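PDB 3L9D: putative GTP pyrophosphokinase from Streptococcus mutans, which probably transfers pyrophosphate from ATP to GTP, the first step in making the alarmone ppGpp. Local coordinates for residues 60-63 against 69-72; 124-129 against 134-139. All coordinates share one frame; numbering follows the deposited sequence.

Interaction 1: 60-63 against 69-72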
ATOM      1  N   LYS A  60      -0.492 -16.002   7.985  1.00 27.77           N
ATOM      2  CA  LYS A  60      -0.799 -17.372   8.374  1.00 27.85           C
ATOM      3  C   LYS A  60       0.440 -18.058   8.943  1.00 34.49           C
ATOM      4  O   LYS A  60       0.346 -18.815   9.908  1.00 35.74           O
ATOM      5  CB  LYS A  60      -1.335 -18.187   7.192  1.00 29.94           C
ATOM      6  CG  LYS A  60      -2.742 -17.814   6.740  1.00 31.34           C
ATOM      7  CD  LYS A  60      -3.215 -18.707   5.581  1.00 33.78           C
ATOM      8  CE  LYS A  60      -4.612 -18.294   5.108  1.00 43.38           C
ATOM      9  NZ  LYS A  60      -5.506 -17.965   6.272  1.00 51.01           N
ATOM     10  N   GLN A  61       1.601 -17.787   8.344  1.00 32.57           N
ATOM     11  CA  GLN A  61       2.843 -18.442   8.742  1.00 34.46           C
ATOM     12  C   GLN A  61       3.287 -18.017  10.112  1.00 38.51           C
ATOM     13  O   GLN A  61       3.731 -18.840  10.917  1.00 42.26           O
ATOM     14  CB  GLN A  61       3.957 -18.139   7.759  1.00 27.50           C
ATOM     15  CG  GLN A  61       3.680 -18.702   6.414  1.00 31.65           C
ATOM     16  CD  GLN A  61       4.812 -18.458   5.475  1.00 31.71           C
ATOM     17  OE1 GLN A  61       4.612 -17.938   4.373  1.00 32.66           O
ATOM     18  NE2 GLN A  61       6.026 -18.821   5.901  1.00 26.35           N
ATOM     19  N   PHE A  62       3.192 -16.722  10.366  1.00 31.81           N
ATOM     20  CA  PHE A  62       3.608 -16.210  11.648  1.00 32.92           C
ATOM     21  C   PHE A  62       2.723 -16.841  12.712  1.00 36.67           C
ATOM     22  O   PHE A  62       3.223 -17.366  13.703  1.00 35.32           O
ATOM     23  CB  PHE A  62       3.568 -14.676  11.677  1.00 25.53           C
ATOM     24  CG  PHE A  62       4.812 -14.024  11.107  1.00 28.42           C
ATOM     25  CD1 PHE A  62       5.984 -13.975  11.844  1.00 23.99           C
ATOM     26  CD2 PHE A  62       4.808 -13.465   9.839  1.00 23.75           C
ATOM     27  CE1 PHE A  62       7.112 -13.380  11.339  1.00 23.83           C
ATOM     28  CE2 PHE A  62       5.948 -12.860   9.334  1.00 26.84           C
ATOM     29  CZ  PHE A  62       7.098 -12.819  10.081  1.00 22.44           C
ATOM     30  N   ARG A  63       1.414 -16.827  12.477  1.00 37.18           N
ATOM     31  CA  ARG A  63       0.445 -17.338  13.447  1.00 40.78           C
ATOM     32  C   ARG A  63       0.592 -18.846  13.714  1.00 41.94           C
ATOM     33  O   ARG A  63       0.544 -19.277  14.862  1.00 43.86           O
ATOM     34  CB  ARG A  63      -0.980 -16.954  13.036  1.00 34.59           C
ATOM     35  CG  ARG A  63      -1.219 -15.439  13.130  1.00 43.57           C
ATOM     36  CD  ARG A  63      -2.634 -15.011  12.720  1.00 48.73           C
ATOM     37  NE  ARG A  63      -3.660 -15.435  13.676  1.00 60.56           N
ATOM     38  CZ  ARG A  63      -3.962 -14.776  14.794  1.00 61.12           C
ATOM     39  NH1 ARG A  63      -3.309 -13.661  15.103  1.00 59.07           N
ATOM     40  NH2 ARG A  63      -4.907 -15.238  15.609  1.00 54.44           N
ATOM     41  N   SER A  69       2.600 -11.408  14.087  1.00 23.76           N
ATOM     42  CA  SER A  69       2.570 -11.187  12.656  1.00 24.91           C
ATOM     43  C   SER A  69       2.653  -9.698  12.337  1.00 24.94           C
ATOM     44  O   SER A  69       1.831  -8.916  12.804  1.00 25.77           O
ATOM     45  CB  SER A  69       1.286 -11.774  12.075  1.00 25.59           C
ATOM     46  OG  SER A  69       1.187 -11.531  10.687  1.00 26.93           O
ATOM     47  N   PRO A  70       3.648  -9.311  11.527  1.00 24.33           N
ATOM     48  CA  PRO A  70       3.824  -7.920  11.094  1.00 25.91           C
ATOM     49  C   PRO A  70       2.647  -7.463  10.241  1.00 25.58           C
ATOM     50  O   PRO A  70       2.382  -6.263  10.152  1.00 23.20           O
ATOM     51  CB  PRO A  70       5.085  -7.972  10.223  1.00 25.66           C
ATOM     52  CG  PRO A  70       5.715  -9.307  10.514  1.00 26.20           C
ATOM     53  CD  PRO A  70       4.609 -10.223  10.885  1.00 21.52           C
ATOM     54  N   ILE A  71       1.960  -8.416   9.609  1.00 23.70           N
ATOM     55  CA  ILE A  71       0.837  -8.092   8.741  1.00 21.93           C
ATOM     56  C   ILE A  71      -0.478  -8.385   9.455  1.00 27.13           C
ATOM     57  O   ILE A  71      -0.657  -9.464  10.032  1.00 29.38           O
ATOM     58  CB  ILE A  71       0.887  -8.882   7.416  1.00 19.91           C
ATOM     59  CG1 ILE A  71       2.158  -8.565   6.628  1.00 21.44           C
ATOM     60  CG2 ILE A  71      -0.323  -8.573   6.558  1.00 14.23           C
ATOM     61  CD1 ILE A  71       2.241  -9.304   5.284  1.00 17.49           C
ATOM     62  N   GLU A  72      -1.398  -7.425   9.430  1.00 24.25           N
ATOM     63  CA  GLU A  72      -2.681  -7.629  10.079  1.00 26.14           C
ATOM     64  C   GLU A  72      -3.701  -8.054   9.059  1.00 27.11           C
ATOM     65  O   GLU A  72      -4.431  -9.008   9.285  1.00 27.96           O
ATOM     66  CB  GLU A  72      -3.154  -6.381  10.814  1.00 25.23           C
ATOM     67  CG  GLU A  72      -2.806  -6.417  12.268  1.00 28.86           C
ATOM     68  CD  GLU A  72      -3.714  -5.527  13.087  1.00 42.28           C
ATOM     69  OE1 GLU A  72      -3.755  -4.300  12.830  1.00 42.07           O
ATOM     70  OE2 GLU A  72      -4.389  -6.056  13.997  1.00 46.19           O
TER
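Pro-70 sets CD over one face of the Phe-62 ring in a CH-pi contact, made where the chain leaves helix 42-64 and doubles back toward strand 73-78, the first strand of the mixed sheet of this RelA/SpoT-family fold. The proline presents CD, the ring carbon next to its nitrogen, which stands 3.5 Å from the centroid of the Phe-62 ring and 19° off the ring normal. It is displaced toward the rim on the side of CD2 and CE2, and Pro-70 CG comes near CE2 and CZ. Beside this contact Phe-62 CB meets Ser-69 CB at 3.7 Å, a second apolar touch at the root of the aromatic side chain. With CG anti to its own carbonyl carbon (chi1 -84°), Phe-62 directs its ring at the returning loop. Further out, Leu-124 of helix 117-126 packs on Phe-62, while Asp-120 and Val-121 of that helix touch Pro-70, and the proline is thus enclosed between two helices. The loop is also braced from within. Ser-69 OG, anti to the backbone N (chi1 178°), spans Pro-70 and donates to Ile-71 O at 2.8 Å, reaching a lone pair in the carbonyl plane; Arg-59 NH1 bonds to the same oxygen.

Interaction 2: 124-129 against 134-139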
ATOM      1  N   LEU A 124      10.796  -8.862   4.626  1.00 18.90           N
ATOM      2  CA  LEU A 124      10.157 -10.002   3.990  1.00 20.55           C
ATOM      3  C   LEU A 124      10.004  -9.764   2.497  1.00 22.78           C
ATOM      4  O   LEU A 124      10.309 -10.638   1.686  1.00 23.70           O
ATOM      5  CB  LEU A 124       8.785 -10.268   4.619  1.00 20.70           C
ATOM      6  CG  LEU A 124       8.797 -10.768   6.063  1.00 20.51           C
ATOM      7  CD1 LEU A 124       7.610 -10.252   6.842  1.00 18.59           C
ATOM      8  CD2 LEU A 124       8.857 -12.279   6.081  1.00 25.15           C
ATOM      9  N   LEU A 125       9.519  -8.580   2.141  1.00 21.17           N
ATOM     10  CA  LEU A 125       9.261  -8.243   0.745  1.00 19.73           C
ATOM     11  C   LEU A 125      10.537  -8.272  -0.105  1.00 21.90           C
ATOM     12  O   LEU A 125      10.537  -8.788  -1.238  1.00 21.92           O
ATOM     13  CB  LEU A 125       8.604  -6.866   0.660  1.00 23.97           C
ATOM     14  CG  LEU A 125       7.111  -6.756   0.368  1.00 21.46           C
ATOM     15  CD1 LEU A 125       6.344  -7.902   0.970  1.00 16.72           C
ATOM     16  CD2 LEU A 125       6.586  -5.400   0.847  1.00 16.92           C
ATOM     17  N   ARG A 126      11.623  -7.729   0.447  1.00 23.85           N
ATOM     18  CA  ARG A 126      12.916  -7.653  -0.248  1.00 20.61           C
ATOM     19  C   ARG A 126      13.566  -9.017  -0.479  1.00 24.84           C
ATOM     20  O   ARG A 126      14.310  -9.199  -1.452  1.00 26.44           O
ATOM     21  CB  ARG A 126      13.884  -6.789   0.544  1.00 18.77           C
ATOM     22  CG  ARG A 126      13.565  -5.326   0.557  1.00 18.26           C
ATOM     23  CD  ARG A 126      14.629  -4.548   1.320  1.00 14.47           C
ATOM     24  NE  ARG A 126      14.139  -3.220   1.654  1.00 16.28           N
ATOM     25  CZ  ARG A 126      14.107  -2.715   2.881  1.00 17.15           C
ATOM     26  NH1 ARG A 126      14.589  -3.403   3.917  1.00 16.78           N
ATOM     27  NH2 ARG A 126      13.617  -1.501   3.063  1.00 17.19           N
ATOM     28  N   GLN A 127      13.302  -9.971   0.417  1.00 24.40           N
ATOM     29  CA  GLN A 127      13.865 -11.322   0.276  1.00 26.23           C
ATOM     30  C   GLN A 127      13.005 -12.312  -0.550  1.00 25.89           C
ATOM     31  O   GLN A 127      13.396 -13.463  -0.725  1.00 26.33           O
ATOM     32  CB  GLN A 127      14.212 -11.924   1.645  1.00 22.19           C
ATOM     33  CG  GLN A 127      12.992 -12.157   2.544  1.00 36.12           C
ATOM     34  CD  GLN A 127      12.821 -13.615   3.004  1.00 43.41           C
ATOM     35  OE1 GLN A 127      11.976 -13.919   3.871  1.00 34.76           O
ATOM     36  NE2 GLN A 127      13.624 -14.522   2.426  1.00 39.73           N
ATOM     37  N   ARG A 128      11.846 -11.876  -1.047  1.00 23.22           N
ATOM     38  CA  ARG A 128      11.041 -12.718  -1.937  1.00 22.29           C
ATOM     39  C   ARG A 128      11.704 -12.847  -3.314  1.00 25.14           C
ATOM     40  O   ARG A 128      12.414 -11.945  -3.754  1.00 27.18           O
ATOM     41  CB  ARG A 128       9.611 -12.183  -2.082  1.00 23.94           C
ATOM     42  CG  ARG A 128       8.782 -12.174  -0.808  1.00 16.95           C
ATOM     43  CD  ARG A 128       7.313 -11.945  -1.124  1.00 20.43           C
ATOM     44  NE  ARG A 128       6.668 -13.050  -1.845  1.00 21.36           N
ATOM     45  CZ  ARG A 128       5.907 -13.997  -1.292  1.00 20.49           C
ATOM     46  NH1 ARG A 128       5.667 -14.033   0.014  1.00 23.42           N
ATOM     47  NH2 ARG A 128       5.386 -14.932  -2.058  1.00 22.86           N
ATOM     48  N   LYS A 129      11.494 -13.988  -3.966  1.00 25.12           N
ATOM     49  CA  LYS A 129      12.064 -14.266  -5.278  1.00 25.79           C
ATOM     50  C   LYS A 129      11.014 -14.293  -6.393  1.00 25.39           C
ATOM     51  O   LYS A 129      11.370 -14.413  -7.568  1.00 26.17           O
ATOM     52  CB  LYS A 129      12.795 -15.610  -5.264  1.00 31.61           C
ATOM     53  CG  LYS A 129      14.281 -15.517  -4.959  1.00 38.74           C
ATOM     54  CD  LYS A 129      14.538 -14.850  -3.619  1.00 37.66           C
ATOM     55  CE  LYS A 129      16.009 -14.443  -3.462  1.00 38.61           C
ATOM     56  NZ  LYS A 129      16.922 -15.564  -3.842  1.00 57.80           N
ATOM     57  N   ILE A 134      11.784  -2.773  -6.842  1.00 19.94           N
ATOM     58  CA  ILE A 134      12.525  -1.849  -7.705  1.00 25.97           C
ATOM     59  C   ILE A 134      12.471  -0.402  -7.259  1.00 25.22           C
ATOM     60  O   ILE A 134      13.180   0.440  -7.818  1.00 24.95           O
ATOM     61  CB  ILE A 134      12.070  -1.871  -9.175  1.00 26.30           C
ATOM     62  CG1 ILE A 134      10.621  -1.430  -9.273  1.00 20.91           C
ATOM     63  CG2 ILE A 134      12.303  -3.242  -9.806  1.00 33.89           C
ATOM     64  CD1 ILE A 134      10.229  -1.055 -10.650  1.00 28.01           C
ATOM     65  N   GLN A 135      11.629  -0.101  -6.276  1.00 19.84           N
ATOM     66  CA  GLN A 135      11.603   1.240  -5.735  1.00 15.78           C
ATOM     67  C   GLN A 135      11.006   1.280  -4.342  1.00 16.55           C
ATOM     68  O   GLN A 135      10.010   0.626  -4.076  1.00 22.34           O
ATOM     69  CB  GLN A 135      10.838   2.147  -6.675  1.00 16.67           C
ATOM     70  CG  GLN A 135      10.996   3.606  -6.388  1.00 18.21           C
ATOM     71  CD  GLN A 135       9.954   4.426  -7.092  1.00 20.95           C
ATOM     72  OE1 GLN A 135      10.186   4.950  -8.181  1.00 20.27           O
ATOM     73  NE2 GLN A 135       8.784   4.544  -6.472  1.00 19.49           N
ATOM     74  N   GLU A 136      11.617   2.043  -3.443  1.00 17.64           N
ATOM     75  CA  GLU A 136      11.029   2.278  -2.121  1.00 18.77           C
ATOM     76  C   GLU A 136      10.927   3.768  -1.838  1.00 15.75           C
ATOM     77  O   GLU A 136      11.790   4.531  -2.241  1.00 18.05           O
ATOM     78  CB  GLU A 136      11.844   1.590  -1.020  1.00 16.87           C
ATOM     79  CG  GLU A 136      12.037   0.113  -1.233  1.00 17.36           C
ATOM     80  CD  GLU A 136      12.700  -0.548  -0.048  1.00 18.42           C
ATOM     81  OE1 GLU A 136      12.540  -0.052   1.094  1.00 16.50           O
ATOM     82  OE2 GLU A 136      13.377  -1.574  -0.262  1.00 18.40           O
ATOM     83  N   ARG A 137       9.867   4.182  -1.159  1.00 15.27           N
ATOM     84  CA  ARG A 137       9.732   5.573  -0.756  1.00 17.57           C
ATOM     85  C   ARG A 137       9.143   5.679   0.640  1.00 19.18           C
ATOM     86  O   ARG A 137       8.045   5.196   0.899  1.00 21.78           O
ATOM     87  CB  ARG A 137       8.857   6.330  -1.736  1.00 20.45           C
ATOM     88  CG  ARG A 137       9.532   6.666  -3.025  1.00 18.18           C
ATOM     89  CD  ARG A 137       8.563   7.418  -3.903  1.00 21.04           C
ATOM     90  NE  ARG A 137       9.168   7.810  -5.164  1.00 22.37           N
ATOM     91  CZ  ARG A 137       8.476   8.145  -6.244  1.00 29.78           C
ATOM     92  NH1 ARG A 137       7.141   8.125  -6.209  1.00 26.99           N
ATOM     93  NH2 ARG A 137       9.118   8.483  -7.361  1.00 29.44           N
ATOM     94  N   ASP A 138       9.875   6.321   1.538  1.00 17.65           N
ATOM     95  CA  ASP A 138       9.519   6.316   2.938  1.00 20.63           C
ATOM     96  C   ASP A 138       8.741   7.585   3.260  1.00 23.64           C
ATOM     97  O   ASP A 138       9.301   8.668   3.209  1.00 25.44           O
ATOM     98  CB  ASP A 138      10.798   6.208   3.787  1.00 20.66           C
ATOM     99  CG  ASP A 138      10.508   6.054   5.261  1.00 24.66           C
ATOM    100  OD1 ASP A 138       9.541   6.685   5.722  1.00 27.49           O
ATOM    101  OD2 ASP A 138      11.231   5.309   5.959  1.00 25.83           O
ATOM    102  N   TYR A 139       7.446   7.468   3.553  1.00 22.19           N
ATOM    103  CA  TYR A 139       6.695   8.629   4.022  1.00 22.54           C
ATOM    104  C   TYR A 139       6.269   8.439   5.462  1.00 24.45           C
ATOM    105  O   TYR A 139       5.248   8.959   5.879  1.00 29.03           O
ATOM    106  CB  TYR A 139       5.463   8.899   3.174  1.00 25.30           C
ATOM    107  CG  TYR A 139       5.719   9.106   1.701  1.00 26.41           C
ATOM    108  CD1 TYR A 139       6.064  10.358   1.199  1.00 20.22           C
ATOM    109  CD2 TYR A 139       5.569   8.057   0.804  1.00 21.22           C
ATOM    110  CE1 TYR A 139       6.266  10.550  -0.151  1.00 18.84           C
ATOM    111  CE2 TYR A 139       5.769   8.236  -0.544  1.00 21.94           C
ATOM    112  CZ  TYR A 139       6.123   9.484  -1.021  1.00 23.23           C
ATOM    113  OH  TYR A 139       6.327   9.655  -2.380  1.00 25.51           O
TER
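Arg-126 and Glu-136 show how two long polar side chains can tie a helix end to an edge strand whose backbone lies well apart from it: the nearest CA atoms of 124-129 and 134-139, those of Arg-126 and Ile-134, are 9.5 Å apart. The contact is electrostatic, a bidentate salt bridge. Arg-126 uses the side of its guanidinium rather than its end, with NE donating to Glu-136 OE2 at 2.6 Å and NH2 donating to Glu-136 OE1 at 2.7 Å. Both hydrogen bonds are almost straight (N-H...O 173°), and each carboxylate oxygen accepts on its syn lone pair. The two flat groups are nearly coplanar, 11° apart, so the carboxylate meets the guanidinium edge in plane, and the paired bonds hold the carboxylate against turning about CG-CD of Glu-136 and the guanidinium about CD-NE of Arg-126. The aliphatic parts do the reaching. Arg-126 is extended from CG to NE and Glu-136 is extended beyond CG, and the two chains meet at about a right angle.

Among the polar contacts further out, Glu-136 OE1 has a second partner in the hydroxyl of Tyr-151, which bridges the acid to the adjoining strand. Two bonds therefore grip OE1, one from Arg-126 NH2 and one with the Tyr-151 hydroxyl.

Strand 132-139 lies at one border of the sheet, antiparallel to 150-161, with a classic beta bulge where Ile-134 and Gln-135 both face Ile-154. Arg-126 lies in the last turn of helix 117-126; one residue earlier, Leu-125 turns inward onto Phe-55 of helix 42-64 and Ile-174 of strand 164-176.

In the fold
The pair illustrates how chemistry follows position in a fold. Interaction 1 is mostly buried and apolar, closing the turn between helix 42-64 and strand 73-78, whereas interaction 2 is a surface contact made through charge, joining helix 117-126 to strand 132-139. Those two strands are the opposite borders of the sheet within this chain. Helix 117-126 is common ground: Leu-124 CD1 lies 4.2 Å from Pro-70 CG, two residues before the arginine that reaches across to strand 132-139, although the two centres lie about 18 Å apart. Close apolar packing thus serves the buried contact, though its centre is farther from that of the chain, and a directional salt bridge between long side chains spans the wider gap at the surface.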